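Local coordinates for protein putative neuraminyllactose-binding hemagglutinin homolog (Helicobacter pylori, PDB 3BGH) that is a putative outer-membrane lipoprotein and flagellar sheath adhesin that probably binds neuraminyllactose-type sialylated glycans, at residues A[129-137]-A[144-152]. Residues are numbered along the deposited sequence; the frame is centred on the assembly and turned at random.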
loop_
_atom_site.group_PDB
_atom_site.type_symbol
_atom_site.label_atom_id
_atom_site.label_comp_id
_atom_site.label_asym_id
_atom_site.label_seq_id
_atom_site.Cartn_x
_atom_site.Cartn_y
_atom_site.Cartn_z
ATOM N N SER A 129 4.903 -0.410 1.963
ATOM C CA SER A 129 3.586 0.208 1.942
ATOM C C SER A 129 2.599 -0.944 2.082
ATOM O O SER A 129 2.996 -2.114 2.083
ATOM C CB SER A 129 3.369 0.954 0.624
ATOM O OG SER A 129 3.152 0.038 -0.431
ATOM N N GLY A 130 1.325 -0.625 2.173
ATOM C CA GLY A 130 0.285 -1.612 2.282
ATOM C C GLY A 130 -0.563 -1.408 3.516
ATOM O O GLY A 130 -0.380 -0.489 4.256
ATOM N N TYR A 131 -1.487 -2.312 3.736
ATOM C CA TYR A 131 -2.544 -2.077 4.647
ATOM C C TYR A 131 -3.364 -3.384 4.753
ATOM O O TYR A 131 -3.674 -4.020 3.751
ATOM C CB TYR A 131 -3.401 -0.891 4.128
ATOM C CG TYR A 131 -4.493 -0.464 5.065
ATOM C CD1 TYR A 131 -4.320 0.604 5.944
ATOM C CD2 TYR A 131 -5.719 -1.140 5.084
ATOM C CE1 TYR A 131 -5.340 0.992 6.842
ATOM C CE2 TYR A 131 -6.764 -0.747 5.969
ATOM C CZ TYR A 131 -6.560 0.317 6.818
ATOM O OH TYR A 131 -7.579 0.657 7.665
ATOM N N LEU A 132 -3.659 -3.789 5.980
ATOM C CA LEU A 132 -4.482 -4.955 6.222
ATOM C C LEU A 132 -5.820 -4.605 6.804
ATOM O O LEU A 132 -5.944 -3.785 7.729
ATOM C CB LEU A 132 -3.771 -5.916 7.140
ATOM C CG LEU A 132 -3.066 -7.030 6.384
ATOM C CD1 LEU A 132 -1.910 -6.503 5.553
ATOM C CD2 LEU A 132 -2.565 -8.095 7.367
ATOM N N ASN A 133 -6.834 -5.260 6.275
ATOM C CA ASN A 133 -8.158 -5.070 6.781
ATOM C C ASN A 133 -8.779 -6.342 7.322
ATOM O O ASN A 133 -9.019 -7.302 6.575
ATOM C CB ASN A 133 -9.048 -4.531 5.688
ATOM C CG ASN A 133 -10.326 -4.006 6.233
ATOM O OD1 ASN A 133 -10.343 -2.974 6.939
ATOM N ND2 ASN A 133 -11.416 -4.700 5.942
ATOM N N LEU A 134 -9.076 -6.331 8.619
ATOM C CA LEU A 134 -9.865 -7.387 9.232
ATOM C C LEU A 134 -11.379 -7.084 9.183
ATOM O O LEU A 134 -11.832 -6.154 9.835
ATOM C CB LEU A 134 -9.398 -7.587 10.663
ATOM C CG LEU A 134 -10.029 -8.738 11.453
ATOM C CD1 LEU A 134 -9.852 -10.044 10.713
ATOM C CD2 LEU A 134 -9.361 -8.821 12.791
ATOM N N ASN A 135 -12.153 -7.892 8.435
ATOM C CA ASN A 135 -13.626 -7.742 8.405
ATOM C C ASN A 135 -14.381 -8.618 9.410
ATOM O O ASN A 135 -14.106 -9.808 9.546
ATOM C CB ASN A 135 -14.202 -7.900 6.976
ATOM C CG ASN A 135 -14.287 -6.559 6.216
ATOM O OD1 ASN A 135 -13.942 -5.513 6.749
ATOM N ND2 ASN A 135 -14.788 -6.591 4.985
ATOM N N PHE A 136 -15.323 -8.018 10.125
ATOM C CA PHE A 136 -16.182 -8.740 11.049
ATOM C C PHE A 136 -17.522 -8.952 10.365
ATOM O O PHE A 136 -18.224 -7.998 10.049
ATOM C CB PHE A 136 -16.381 -7.960 12.371
ATOM C CG PHE A 136 -15.132 -7.780 13.188
ATOM C CD1 PHE A 136 -15.059 -8.291 14.472
ATOM C CD2 PHE A 136 -14.046 -7.060 12.699
ATOM C CE1 PHE A 136 -13.910 -8.092 15.252
ATOM C CE2 PHE A 136 -12.879 -6.879 13.480
ATOM C CZ PHE A 136 -12.810 -7.398 14.734
ATOM N N VAL A 137 -17.872 -10.209 10.133
ATOM C CA VAL A 137 -19.020 -10.551 9.309
ATOM C C VAL A 137 -20.050 -11.390 10.071
ATOM O O VAL A 137 -19.709 -12.366 10.756
ATOM C CB VAL A 137 -18.588 -11.296 8.018
ATOM C CG1 VAL A 137 -19.786 -11.552 7.116
ATOM C CG2 VAL A 137 -17.516 -10.524 7.251
ATOM N N ILE A 144 -21.148 -7.272 6.423
ATOM C CA ILE A 144 -19.973 -6.803 7.126
ATOM C C ILE A 144 -20.483 -5.864 8.195
ATOM O O ILE A 144 -21.246 -4.960 7.886
ATOM C CB ILE A 144 -18.966 -6.111 6.178
ATOM C CG1 ILE A 144 -18.466 -7.115 5.120
ATOM C CG2 ILE A 144 -17.796 -5.537 6.979
ATOM C CD1 ILE A 144 -18.192 -6.506 3.763
ATOM N N ILE A 145 -20.097 -6.111 9.448
ATOM C CA ILE A 145 -20.547 -5.304 10.577
ATOM C C ILE A 145 -19.459 -4.303 11.015
ATOM O O ILE A 145 -19.752 -3.200 11.488
ATOM C CB ILE A 145 -21.021 -6.213 11.754
ATOM C CG1 ILE A 145 -22.500 -6.559 11.595
ATOM C CG2 ILE A 145 -20.905 -5.533 13.119
ATOM C CD1 ILE A 145 -22.777 -7.667 10.633
ATOM N N HIS A 146 -18.197 -4.666 10.842
ATOM C CA HIS A 146 -17.148 -3.832 11.350
ATOM C C HIS A 146 -15.860 -4.123 10.633
ATOM O O HIS A 146 -15.585 -5.284 10.335
ATOM C CB HIS A 146 -16.979 -4.094 12.841
ATOM C CG HIS A 146 -16.002 -3.179 13.475
ATOM N ND1 HIS A 146 -16.307 -1.869 13.767
ATOM C CD2 HIS A 146 -14.699 -3.347 13.795
ATOM C CE1 HIS A 146 -15.251 -1.285 14.308
ATOM N NE2 HIS A 146 -14.259 -2.155 14.317
ATOM N N SER A 147 -15.070 -3.084 10.367
ATOM C CA SER A 147 -13.791 -3.232 9.691
ATOM C C SER A 147 -12.711 -2.651 10.572
ATOM O O SER A 147 -12.846 -1.526 11.029
ATOM C CB SER A 147 -13.775 -2.490 8.339
ATOM O OG SER A 147 -14.720 -3.027 7.426
ATOM N N PHE A 148 -11.627 -3.400 10.778
ATOM C CA PHE A 148 -10.527 -2.912 11.609
ATOM C C PHE A 148 -9.271 -3.003 10.744
ATOM O O PHE A 148 -8.985 -4.042 10.162
ATOM C CB PHE A 148 -10.419 -3.717 12.917
ATOM C CG PHE A 148 -9.085 -3.580 13.627
ATOM C CD1 PHE A 148 -8.148 -4.597 13.556
ATOM C CD2 PHE A 148 -8.777 -2.443 14.375
ATOM C CE1 PHE A 148 -6.904 -4.513 14.219
ATOM C CE2 PHE A 148 -7.518 -2.302 15.036
ATOM C CZ PHE A 148 -6.580 -3.358 14.963
ATOM N N GLY A 149 -8.564 -1.886 10.628
ATOM C CA GLY A 149 -7.405 -1.794 9.758
ATOM C C GLY A 149 -6.076 -1.758 10.495
ATOM O O GLY A 149 -5.972 -1.250 11.604
ATOM N N ILE A 150 -5.053 -2.354 9.887
ATOM C CA ILE A 150 -3.713 -2.164 10.347
ATOM C C ILE A 150 -2.953 -1.685 9.145
ATOM O O ILE A 150 -2.909 -2.360 8.100
ATOM C CB ILE A 150 -3.093 -3.432 10.914
ATOM C CG1 ILE A 150 -4.084 -4.174 11.815
ATOM C CG2 ILE A 150 -1.836 -3.089 11.662
ATOM C CD1 ILE A 150 -4.720 -5.404 11.158
ATOM N N ASP A 151 -2.439 -0.477 9.267
ATOM C CA ASP A 151 -1.524 0.099 8.324
ATOM C C ASP A 151 -0.135 -0.519 8.560
ATOM O O ASP A 151 0.407 -0.501 9.695
ATOM C CB ASP A 151 -1.474 1.607 8.569
ATOM C CG ASP A 151 -0.519 2.341 7.642
ATOM O OD1 ASP A 151 0.206 1.740 6.814
ATOM O OD2 ASP A 151 -0.474 3.569 7.765
ATOM N N VAL A 152 0.450 -1.038 7.483
ATOM C CA VAL A 152 1.763 -1.657 7.572
ATOM C C VAL A 152 2.759 -0.913 6.682
ATOM O O VAL A 152 3.786 -1.447 6.323
ATOM C CB VAL A 152 1.725 -3.178 7.146
ATOM C CG1 VAL A 152 0.972 -4.040 8.186
ATOM C CG2 VAL A 152 1.180 -3.357 5.689
#
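Phe-136 and His-146 lie side by side, a hydrogen-bonded pair of an antiparallel beta hairpin at one edge of the mixed sheet, with 144-161 the outermost strand of this chain. A classic beta bulge sits here, with Ile-145 and His-146 both opposite Phe-136. Phe-136 O accepts Ile-145 N at 2.7 Å and, weakly, His-146 N at 3.4 Å. The tight part is buried Leu-132, Leu-134, Phe-136 and Ile-150, which helices 186-208 and 211-223 help to cover. His-146 turns its ring edge onto the face of Phe-136, a T-shaped pair with planes at 79°. Phe-136 CE2 also touches Phe-148 CB at 4.0 Å. His-146 and Phe-148 form the looser, partly exposed rim; His-146 ND1 hydrogen-bonds Glu-115 OE1 of the second subunit.

The other face is more polar and packs on that subunit. Tyr-131 has CG anti to its N (chi1 -175°), which lays the ring across the partner strand; OH comes 3.2 Å from Gly-149 CA. Val-152 N makes only a weak hydrogen bond to Gly-130 O. Toward the turn, Asn-135 ND2 reaches Asp-111 O of the second subunit. Ser-147 OG, which also accepts Val-113 N of that subunit, gives Asn-135 OD1 a 2.7 Å hydrogen bond, the donor lying 29° off the carbonyl plane.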